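Local structure of TSSL (Francisella novicida, 4ACK) at residues Ala67-Lys72 and Ile84-Leu89; Lys15-Ile20 and Glu71-Leu76; Met1-Glu6 and Pro117-Gln122. The protein probably serves as a conserved, membrane-anchored core component of the type VI secretion system, a virulence-associated machine for protein transport. All coordinates share one frame; numbering follows the deposited sequence.

Contact 1: residues Ala67-Lys72 and Ile84-Leu89; sequences AYVDEK and ISWSLL
The carboxylate of Asp70 and the indole of Trp86 meet almost perpendicularly, their planes 78° apart, with the acid at the ring's N-H edge. Trp86 NE1 donates to Asp70 OD1 at 2.9 Å with an N-H...O angle of 159°; the oxygen lies close to the indole plane, whereas the donor sits above the carboxylate plane. The same oxygen accepts a second N-H: Leu89 N reaches Asp70 OD1 at 2.9 Å along its syn lone pair. These two bonds fix the rotation of the carboxylate, and Asp70 OD2 is taken in turn by the backbone N of Gln90. The first torsion places CG beside the backbone N (chi1 -74°) and brings the acid's end nearer the loop.

Apolar groups fill in around this buried acid. Leu88 CB lies 3.6 Å from Asp70 OD2. The Val69 side chain crosses that of Trp86 at about a right angle, and its CG1, anti to the backbone N, lies 3.7 Å from Trp86 CZ2. The same methyl packs against Leu89 CD1 at 4.0 Å. Arg35 of helix 30-52 forms a cation-pi contact with Trp86 and donates a hydrogen bond to Ser87 O.

Leu88 occupies the N-cap position of helix 89-94 and has no polar side chain to offer the first turn. Asp70 supplies an acceptor from another helix, and its negative charge would be favoured by the positive end of the helix dipole. The result is a tertiary anchorage of a helix N-terminus, tying the loop after helix 55-79 back onto that helix in the all-helical DotU domain.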
loop_
_atom_site.group_PDB
_atom_site.type_symbol
_atom_site.label_atom_id
_atom_site.label_comp_id
_atom_site.label_asym_id
_atom_site.label_seq_id
_atom_site.Cartn_x
_atom_site.Cartn_y
_atom_site.Cartn_z
ATOM N N ALA A 67 -3.177 2.199 -0.842
ATOM C CA ALA A 67 -3.056 3.488 -0.195
ATOM C C ALA A 67 -1.631 4.055 -0.354
ATOM O O ALA A 67 -1.455 5.272 -0.515
ATOM C CB ALA A 67 -3.383 3.357 1.279
ATOM N N TYR A 68 -0.617 3.190 -0.264
ATOM C CA TYR A 68 0.729 3.603 -0.513
ATOM C C TYR A 68 0.881 4.133 -1.990
ATOM O O TYR A 68 1.433 5.235 -2.221
ATOM C CB TYR A 68 1.695 2.478 -0.193
ATOM C CG TYR A 68 3.069 2.650 -0.835
ATOM C CD1 TYR A 68 3.327 2.195 -2.167
ATOM C CD2 TYR A 68 4.059 3.366 -0.186
ATOM C CE1 TYR A 68 4.591 2.421 -2.798
ATOM C CE2 TYR A 68 5.318 3.598 -0.772
ATOM C CZ TYR A 68 5.591 3.111 -2.070
ATOM O OH TYR A 68 6.850 3.342 -2.573
ATOM N N VAL A 69 0.381 3.363 -2.971
ATOM C CA VAL A 69 0.467 3.760 -4.370
ATOM C C VAL A 69 -0.289 5.091 -4.591
ATOM O O VAL A 69 0.264 6.042 -5.171
ATOM C CB VAL A 69 -0.112 2.719 -5.323
ATOM C CG1 VAL A 69 -0.097 3.283 -6.738
ATOM C CG2 VAL A 69 0.708 1.400 -5.273
ATOM N N ASP A 70 -1.544 5.139 -4.144
ATOM C CA ASP A 70 -2.314 6.359 -4.202
ATOM C C ASP A 70 -1.563 7.554 -3.608
ATOM O O ASP A 70 -1.573 8.624 -4.213
ATOM C CB ASP A 70 -3.646 6.207 -3.505
ATOM C CG ASP A 70 -4.623 5.392 -4.295
ATOM O OD1 ASP A 70 -4.414 5.156 -5.528
ATOM O OD2 ASP A 70 -5.622 4.965 -3.671
ATOM N N GLU A 71 -0.898 7.359 -2.456
ATOM C CA GLU A 71 -0.261 8.470 -1.758
ATOM C C GLU A 71 0.905 9.042 -2.582
ATOM O O GLU A 71 1.188 10.234 -2.577
ATOM C CB GLU A 71 0.304 8.013 -0.410
ATOM C CG GLU A 71 0.943 9.197 0.414
ATOM C CD GLU A 71 1.361 8.780 1.797
ATOM O OE1 GLU A 71 0.437 8.450 2.576
ATOM O OE2 GLU A 71 2.590 8.751 2.089
ATOM N N LYS A 72 1.650 8.140 -3.205
ATOM C CA LYS A 72 2.844 8.540 -3.912
ATOM C C LYS A 72 2.412 9.245 -5.229
ATOM O O LYS A 72 3.008 10.239 -5.633
ATOM C CB LYS A 72 3.765 7.320 -4.129
ATOM C CG LYS A 72 4.411 6.789 -2.815
ATOM C CD LYS A 72 4.786 7.946 -1.830
ATOM C CE LYS A 72 5.370 7.476 -0.471
ATOM N NZ LYS A 72 5.375 8.604 0.582
ATOM N N ILE A 84 -1.118 15.614 -13.909
ATOM C CA ILE A 84 -1.214 14.174 -13.614
ATOM C C ILE A 84 -2.661 13.843 -13.268
ATOM O O ILE A 84 -3.338 14.566 -12.529
ATOM C CB ILE A 84 -0.221 13.691 -12.482
ATOM C CG1 ILE A 84 1.243 14.102 -12.768
ATOM C CG2 ILE A 84 -0.365 12.172 -12.217
ATOM C CD1 ILE A 84 2.055 13.130 -13.617
ATOM N N SER A 85 -3.131 12.756 -13.848
ATOM C CA SER A 85 -4.487 12.322 -13.680
ATOM C C SER A 85 -4.388 10.944 -12.998
ATOM O O SER A 85 -3.575 10.081 -13.427
ATOM C CB SER A 85 -5.143 12.248 -15.056
ATOM O OG SER A 85 -6.543 12.181 -14.958
ATOM N N TRP A 86 -5.159 10.750 -11.924
ATOM C CA TRP A 86 -5.059 9.548 -11.064
ATOM C C TRP A 86 -6.282 9.352 -10.244
ATOM O O TRP A 86 -6.455 10.014 -9.217
ATOM C CB TRP A 86 -3.900 9.650 -10.078
ATOM C CG TRP A 86 -3.620 8.350 -9.374
ATOM C CD1 TRP A 86 -3.940 8.008 -8.072
ATOM C CD2 TRP A 86 -2.964 7.211 -9.935
ATOM N NE1 TRP A 86 -3.502 6.722 -7.791
ATOM C CE2 TRP A 86 -2.899 6.210 -8.911
ATOM C CE3 TRP A 86 -2.415 6.933 -11.202
ATOM C CZ2 TRP A 86 -2.317 4.953 -9.121
ATOM C CZ3 TRP A 86 -1.819 5.667 -11.411
ATOM C CH2 TRP A 86 -1.774 4.697 -10.357
ATOM N N SER A 87 -7.147 8.466 -10.699
ATOM C CA SER A 87 -8.260 8.045 -9.877
ATOM C C SER A 87 -7.760 7.025 -8.781
ATOM O O SER A 87 -6.970 6.106 -9.072
ATOM C CB SER A 87 -9.328 7.461 -10.778
ATOM O OG SER A 87 -10.593 7.620 -10.148
ATOM N N LEU A 88 -8.181 7.222 -7.536
ATOM C CA LEU A 88 -7.697 6.442 -6.416
ATOM C C LEU A 88 -7.971 4.911 -6.563
ATOM O O LEU A 88 -9.094 4.447 -6.738
ATOM C CB LEU A 88 -8.273 6.995 -5.091
ATOM C CG LEU A 88 -7.967 8.434 -4.625
ATOM C CD1 LEU A 88 -8.499 8.710 -3.181
ATOM C CD2 LEU A 88 -6.494 8.772 -4.676
ATOM N N LEU A 89 -6.913 4.132 -6.483
ATOM C CA LEU A 89 -7.046 2.676 -6.446
ATOM C C LEU A 89 -7.776 2.200 -5.180
ATOM O O LEU A 89 -8.608 1.282 -5.211
ATOM C CB LEU A 89 -5.658 2.088 -6.471
ATOM C CG LEU A 89 -4.981 2.271 -7.832
ATOM C CD1 LEU A 89 -3.584 1.729 -7.776
ATOM C CD2 LEU A 89 -5.786 1.536 -8.865
#

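Contact 2: residues Lys15-Ile20 and Glu71-Leu76; sequences KTTREI and EKLMLL
Segment 15-20 runs beside segment 71-76 in the same direction: the short helical axes diverge by 9° and approach to 10.0 Å, so the contact is made mainly by side chains; no hydrogen bond crosses it.

Going up the first segment, Thr17 makes the first touch with Glu71-Leu76. Its hydroxyl OG1 lies beside its backbone N and is bonded back to Ile13 O, one turn earlier; this directs CG2, anti to the backbone N, into the interface. There CG2 meets Lys72 CB at 3.9 Å, the two side chains crossing at about a right angle, and lies 4.2 Å from Leu73 CD2. Lys72 thus contributes just the root of its chain, which bends at its second torsion (chi2 -37°) and carries NZ away to Asp131 O.

One turn on, Ile20 uses the branch equivalent to that of Thr17, CG2 anti to the backbone N. This methyl abuts Leu73 CD1 at 3.8 Å and Leu76 CD2 at 4.1 Å; the Ile20 side chain as a whole crosses each leucine at about a right angle. Leu76 CD2 also comes within 3.7 Å of Ile20 O. Leu73 therefore divides its two methyls, CD2 meeting Thr17 and CD1 meeting Ile20, with a first torsion well off the staggered value (chi1 -91°). Ile20 also touches Ile31 and His34 of helix 30-52.

Residues three apart on one helix, pressed by their methyls against Lys72, Leu73 and Leu76 on a neighbouring helix, form the near-parallel apolar seam of a helical bundle, here joining helices 4-20 and 55-79.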
loop_
_atom_site.group_PDB
_atom_site.type_symbol
_atom_site.label_atom_id
_atom_site.label_comp_id
_atom_site.label_asym_id
_atom_site.label_seq_id
_atom_site.Cartn_x
_atom_site.Cartn_y
_atom_site.Cartn_z
ATOM N N LYS A 15 7.931 -1.350 -7.062
ATOM C CA LYS A 15 8.684 -1.022 -8.306
ATOM C C LYS A 15 7.893 -0.197 -9.369
ATOM O O LYS A 15 8.276 0.937 -9.661
ATOM C CB LYS A 15 9.317 -2.332 -8.886
ATOM C CG LYS A 15 10.351 -2.189 -10.045
ATOM C CD LYS A 15 10.847 -3.574 -10.590
ATOM C CE LYS A 15 9.815 -4.212 -11.573
ATOM N NZ LYS A 15 10.068 -3.838 -13.018
ATOM N N THR A 16 6.802 -0.732 -9.932
ATOM C CA THR A 16 5.985 0.035 -10.905
ATOM C C THR A 16 5.573 1.455 -10.389
ATOM O O THR A 16 5.294 2.338 -11.221
ATOM C CB THR A 16 4.703 -0.709 -11.424
ATOM O OG1 THR A 16 5.030 -1.919 -12.131
ATOM C CG2 THR A 16 3.883 0.189 -12.341
ATOM N N THR A 17 5.571 1.659 -9.046
ATOM C CA THR A 17 5.244 2.945 -8.393
ATOM C C THR A 17 6.439 3.875 -8.313
ATOM O O THR A 17 6.339 5.007 -8.802
ATOM C CB THR A 17 4.695 2.777 -6.956
ATOM O OG1 THR A 17 3.472 2.038 -7.006
ATOM C CG2 THR A 17 4.445 4.180 -6.308
ATOM N N ARG A 18 7.521 3.400 -7.680
ATOM C CA ARG A 18 8.769 4.116 -7.487
ATOM C C ARG A 18 9.442 4.486 -8.795
ATOM O O ARG A 18 10.431 5.226 -8.804
ATOM C CB ARG A 18 9.747 3.280 -6.639
ATOM C CG ARG A 18 9.489 3.331 -5.127
ATOM C CD ARG A 18 10.722 2.930 -4.315
ATOM N N GLU A 19 8.893 3.951 -9.888
ATOM C CA GLU A 19 9.359 4.187 -11.251
ATOM C C GLU A 19 8.525 5.235 -11.933
ATOM O O GLU A 19 9.080 6.115 -12.608
ATOM C CB GLU A 19 9.339 2.896 -12.105
ATOM C CG GLU A 19 10.752 2.379 -12.530
ATOM C CD GLU A 19 10.730 0.938 -13.081
ATOM O OE1 GLU A 19 9.768 0.580 -13.819
ATOM O OE2 GLU A 19 11.676 0.165 -12.752
ATOM N N ILE A 20 7.201 5.117 -11.807
ATOM C CA ILE A 20 6.282 6.189 -12.210
ATOM C C ILE A 20 6.718 7.502 -11.555
ATOM O O ILE A 20 6.424 8.571 -12.063
ATOM C CB ILE A 20 4.818 5.913 -11.787
ATOM C CG1 ILE A 20 4.146 4.922 -12.726
ATOM C CG2 ILE A 20 3.992 7.222 -11.765
ATOM C CD1 ILE A 20 2.847 4.289 -12.159
ATOM N N GLU A 71 -0.898 7.359 -2.456
ATOM C CA GLU A 71 -0.261 8.470 -1.758
ATOM C C GLU A 71 0.905 9.042 -2.582
ATOM O O GLU A 71 1.188 10.234 -2.577
ATOM C CB GLU A 71 0.304 8.013 -0.410
ATOM C CG GLU A 71 0.943 9.197 0.414
ATOM C CD GLU A 71 1.361 8.780 1.797
ATOM O OE1 GLU A 71 0.437 8.450 2.576
ATOM O OE2 GLU A 71 2.590 8.751 2.089
ATOM N N LYS A 72 1.650 8.140 -3.205
ATOM C CA LYS A 72 2.844 8.540 -3.912
ATOM C C LYS A 72 2.412 9.245 -5.229
ATOM O O LYS A 72 3.008 10.239 -5.633
ATOM C CB LYS A 72 3.765 7.320 -4.129
ATOM C CG LYS A 72 4.411 6.789 -2.815
ATOM C CD LYS A 72 4.786 7.946 -1.830
ATOM C CE LYS A 72 5.370 7.476 -0.471
ATOM N NZ LYS A 72 5.375 8.604 0.582
ATOM N N LEU A 73 1.330 8.766 -5.821
ATOM C CA LEU A 73 0.816 9.321 -7.030
ATOM C C LEU A 73 0.192 10.676 -6.793
ATOM O O LEU A 73 0.434 11.596 -7.593
ATOM C CB LEU A 73 -0.180 8.376 -7.705
ATOM C CG LEU A 73 0.497 7.414 -8.715
ATOM C CD1 LEU A 73 0.819 8.231 -9.987
ATOM C CD2 LEU A 73 1.781 6.779 -8.200
ATOM N N MET A 74 -0.593 10.801 -5.714
ATOM C CA MET A 74 -1.177 12.094 -5.347
ATOM C C MET A 74 -0.103 13.134 -5.062
ATOM O O MET A 74 -0.319 14.305 -5.325
ATOM C CB MET A 74 -2.123 12.005 -4.157
ATOM C CG MET A 74 -3.482 11.379 -4.426
ATOM S SD MET A 74 -4.309 11.914 -5.943
ATOM C CE MET A 74 -5.918 12.315 -5.314
ATOM N N LEU A 75 1.041 12.702 -4.542
ATOM C CA LEU A 75 2.131 13.580 -4.215
ATOM C C LEU A 75 2.891 14.028 -5.463
ATOM O O LEU A 75 3.237 15.202 -5.576
ATOM C CB LEU A 75 3.074 12.930 -3.227
ATOM C CG LEU A 75 3.762 13.939 -2.307
ATOM C CD1 LEU A 75 2.821 14.420 -1.189
ATOM C CD2 LEU A 75 5.042 13.348 -1.732
ATOM N N LEU A 76 3.187 13.088 -6.360
ATOM C CA LEU A 76 3.639 13.399 -7.723
ATOM C C LEU A 76 2.692 14.370 -8.462
ATOM O O LEU A 76 3.114 15.426 -8.932
ATOM C CB LEU A 76 3.865 12.118 -8.541
ATOM C CG LEU A 76 4.453 12.362 -9.940
ATOM C CD1 LEU A 76 5.956 12.525 -9.857
ATOM C CD2 LEU A 76 4.103 11.171 -10.814
#

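Contact 3: residues Met1-Glu6 and Pro117-Gln122; sequences MKDFKE and PQICYQ
Asp3 OD2 is gripped by two partners, Lys2 NZ and the hydroxyl of Tyr53. The first is a salt bridge between sequence neighbours, unusually short at 2.5 Å, in which NZ approaches along the anti lone pair of Asp3 OD2. Counting the other oxygen, the carboxylate has at least three partners, because Asp3 OD1 pairs with Lys52 NZ, which also binds Glu6 OE2.

Lys2 reaches this place by an awkward route. Its CG occupies the crowded position between backbone N and carbonyl carbon (chi1 75°), and the chain bends again at every later torsion, so that it curls over the beginning of helix 118-129. Lys2 CD rests 3.8 Å from Gln118 CB, the two chains crossing at about a right angle. Tip to tip, Lys2 CE comes to 3.4 Å from Gln122 OE1. Lys2 NZ stands 3.0 Å from Ile119 N, yet both are donors and no hydrogen bond results.

Ile119 supplies the apolar half. Its CG1 is anti to the backbone N (chi1 -172°), bringing CD1 up against segment 1-6, where it meets Glu6 CB at 3.7 Å and Asp3 CB at 4.0 Å. Its other branch, CG2, lies 3.6 Å from Asp3 OD2, so the isoleucine flanks the ion pair as well as the aliphatic roots of both acids. Ile61 of helix 55-79 and Ile7 and Ile10 of helix 4-20 also touch Ile119.

No hydrogen bond or salt bridge joins the two segments directly. An ammonium beside the N-terminal turn of helix 118-129 would be disfavoured by the helix dipole; the carboxylate of Asp3 probably offsets that cost. Conversely, two lysines and a tyrosine hydroxyl around Asp3 would be expected to keep it ionised, even though the residue is buried.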
loop_
_atom_site.group_PDB
_atom_site.type_symbol
_atom_site.label_atom_id
_atom_site.label_comp_id
_atom_site.label_asym_id
_atom_site.label_seq_id
_atom_site.Cartn_x
_atom_site.Cartn_y
_atom_site.Cartn_z
ATOM N N MET A 1 9.118 -20.384 2.355
ATOM C CA MET A 1 8.643 -19.848 1.048
ATOM C C MET A 1 7.138 -19.416 1.115
ATOM O O MET A 1 6.398 -19.407 0.088
ATOM C CB MET A 1 8.953 -20.858 -0.081
ATOM C CG MET A 1 10.431 -20.772 -0.644
ATOM S SD MET A 1 10.719 -19.651 -2.089
ATOM C CE MET A 1 12.266 -18.796 -1.678
ATOM N N LYS A 2 6.730 -19.045 2.341
ATOM C CA LYS A 2 5.370 -18.580 2.724
ATOM C C LYS A 2 4.817 -17.455 1.815
ATOM O O LYS A 2 5.401 -16.358 1.786
ATOM C CB LYS A 2 5.424 -18.033 4.176
ATOM C CG LYS A 2 6.118 -16.593 4.311
ATOM C CD LYS A 2 5.367 -15.529 5.255
ATOM C CE LYS A 2 4.200 -14.768 4.588
ATOM N NZ LYS A 2 2.727 -14.992 5.164
ATOM N N ASP A 3 3.725 -17.678 1.076
ATOM C CA ASP A 3 3.173 -16.557 0.293
ATOM C C ASP A 3 4.235 -15.808 -0.515
ATOM O O ASP A 3 4.116 -14.574 -0.705
ATOM C CB ASP A 3 2.515 -15.547 1.253
ATOM C CG ASP A 3 1.385 -16.179 2.086
ATOM O OD1 ASP A 3 0.641 -17.034 1.549
ATOM O OD2 ASP A 3 1.275 -15.860 3.270
ATOM N N PHE A 4 5.271 -16.529 -0.983
ATOM C CA PHE A 4 6.401 -15.888 -1.679
ATOM C C PHE A 4 5.888 -15.219 -2.944
ATOM O O PHE A 4 6.253 -14.109 -3.289
ATOM C CB PHE A 4 7.542 -16.912 -1.950
ATOM C CG PHE A 4 8.726 -16.360 -2.739
ATOM C CD1 PHE A 4 8.725 -16.392 -4.138
ATOM C CD2 PHE A 4 9.848 -15.852 -2.091
ATOM C CE1 PHE A 4 9.812 -15.901 -4.891
ATOM C CE2 PHE A 4 10.958 -15.344 -2.853
ATOM C CZ PHE A 4 10.922 -15.374 -4.248
ATOM N N LYS A 5 4.965 -15.864 -3.605
ATOM C CA LYS A 5 4.496 -15.344 -4.848
ATOM C C LYS A 5 3.733 -13.996 -4.636
ATOM O O LYS A 5 3.781 -13.088 -5.480
ATOM C CB LYS A 5 3.612 -16.424 -5.425
ATOM C CG LYS A 5 2.819 -16.118 -6.622
ATOM C CD LYS A 5 1.974 -17.386 -6.859
ATOM C CE LYS A 5 1.952 -17.766 -8.334
ATOM N NZ LYS A 5 1.477 -19.183 -8.526
ATOM N N GLU A 6 3.027 -13.893 -3.508
ATOM C CA GLU A 6 2.304 -12.682 -3.193
ATOM C C GLU A 6 3.288 -11.571 -2.901
ATOM O O GLU A 6 3.160 -10.446 -3.433
ATOM C CB GLU A 6 1.335 -12.929 -2.033
ATOM C CG GLU A 6 0.182 -13.831 -2.465
ATOM C CD GLU A 6 0.397 -15.337 -2.130
ATOM O OE1 GLU A 6 1.520 -15.890 -2.212
ATOM O OE2 GLU A 6 -0.597 -15.979 -1.754
ATOM N N PRO A 117 -1.453 -13.691 9.479
ATOM C CA PRO A 117 -0.283 -14.248 8.814
ATOM C C PRO A 117 0.845 -13.232 8.723
ATOM O O PRO A 117 0.593 -12.030 8.741
ATOM C CB PRO A 117 -0.772 -14.550 7.417
ATOM C CG PRO A 117 -2.069 -13.781 7.263
ATOM C CD PRO A 117 -2.647 -13.728 8.633
ATOM N N GLN A 118 2.073 -13.716 8.588
ATOM C CA GLN A 118 3.263 -12.868 8.576
ATOM C C GLN A 118 3.262 -11.828 7.441
ATOM O O GLN A 118 3.746 -10.737 7.619
ATOM C CB GLN A 118 4.522 -13.730 8.437
ATOM C CG GLN A 118 5.772 -12.972 8.789
ATOM C CD GLN A 118 5.905 -12.748 10.307
ATOM O OE1 GLN A 118 4.946 -12.935 11.102
ATOM N NE2 GLN A 118 7.094 -12.363 10.716
ATOM N N ILE A 119 2.702 -12.190 6.295
ATOM C CA ILE A 119 2.550 -11.257 5.186
ATOM C C ILE A 119 1.804 -9.893 5.538
ATOM O O ILE A 119 2.068 -8.844 4.892
ATOM C CB ILE A 119 1.944 -11.943 3.943
ATOM C CG1 ILE A 119 1.999 -10.984 2.743
ATOM C CG2 ILE A 119 0.494 -12.476 4.208
ATOM C CD1 ILE A 119 1.766 -11.616 1.393
ATOM N N CYS A 120 0.868 -9.936 6.510
ATOM C CA CYS A 120 0.204 -8.681 7.000
ATOM C C CYS A 120 1.231 -7.688 7.507
ATOM O O CYS A 120 1.245 -6.558 7.053
ATOM C CB CYS A 120 -0.820 -8.973 8.104
ATOM S SG CYS A 120 -2.243 -9.809 7.435
ATOM N N TYR A 121 2.090 -8.134 8.432
ATOM C CA TYR A 121 3.159 -7.320 8.996
ATOM C C TYR A 121 4.258 -6.883 7.997
ATOM O O TYR A 121 4.890 -5.792 8.185
ATOM C CB TYR A 121 3.789 -8.053 10.188
ATOM C CG TYR A 121 2.727 -8.527 11.187
ATOM C CD1 TYR A 121 2.078 -9.750 11.022
ATOM C CD2 TYR A 121 2.338 -7.718 12.279
ATOM C CE1 TYR A 121 1.066 -10.208 11.951
ATOM C CE2 TYR A 121 1.316 -8.146 13.204
ATOM C CZ TYR A 121 0.681 -9.390 13.022
ATOM O OH TYR A 121 -0.358 -9.800 13.899
ATOM N N GLN A 122 4.557 -7.758 7.002
ATOM C CA GLN A 122 5.607 -7.518 6.024
ATOM C C GLN A 122 5.109 -6.478 5.056
ATOM O O GLN A 122 5.866 -5.656 4.586
ATOM C CB GLN A 122 5.940 -8.805 5.205
ATOM C CG GLN A 122 6.539 -9.946 6.071
ATOM C CD GLN A 122 6.787 -11.264 5.285
ATOM O OE1 GLN A 122 5.873 -11.830 4.654
ATOM N NE2 GLN A 122 8.031 -11.758 5.346
#

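Contacts 1 and 2 are neighbours, their centres 7 Å apart. They share Glu71 and Lys72 on helix 55-79, and they touch directly: Trp86 CE2 packs 3.6 Å from Leu73 CG. Contact 3 lies across the chain's centre, its own centre about 24 Å from that of contact 1 and 23 Å from that of contact 2. Helix 4-20 bridges this distance, entering contact 3 at its start and contact 2 near its end. Along the chain, segments 1-6 and 117-122 bracket all the others. Helix 4-20 is thus fixed near both ends, against helix 118-129 and helix 55-79, uniting early and late parts of the all-helical domain.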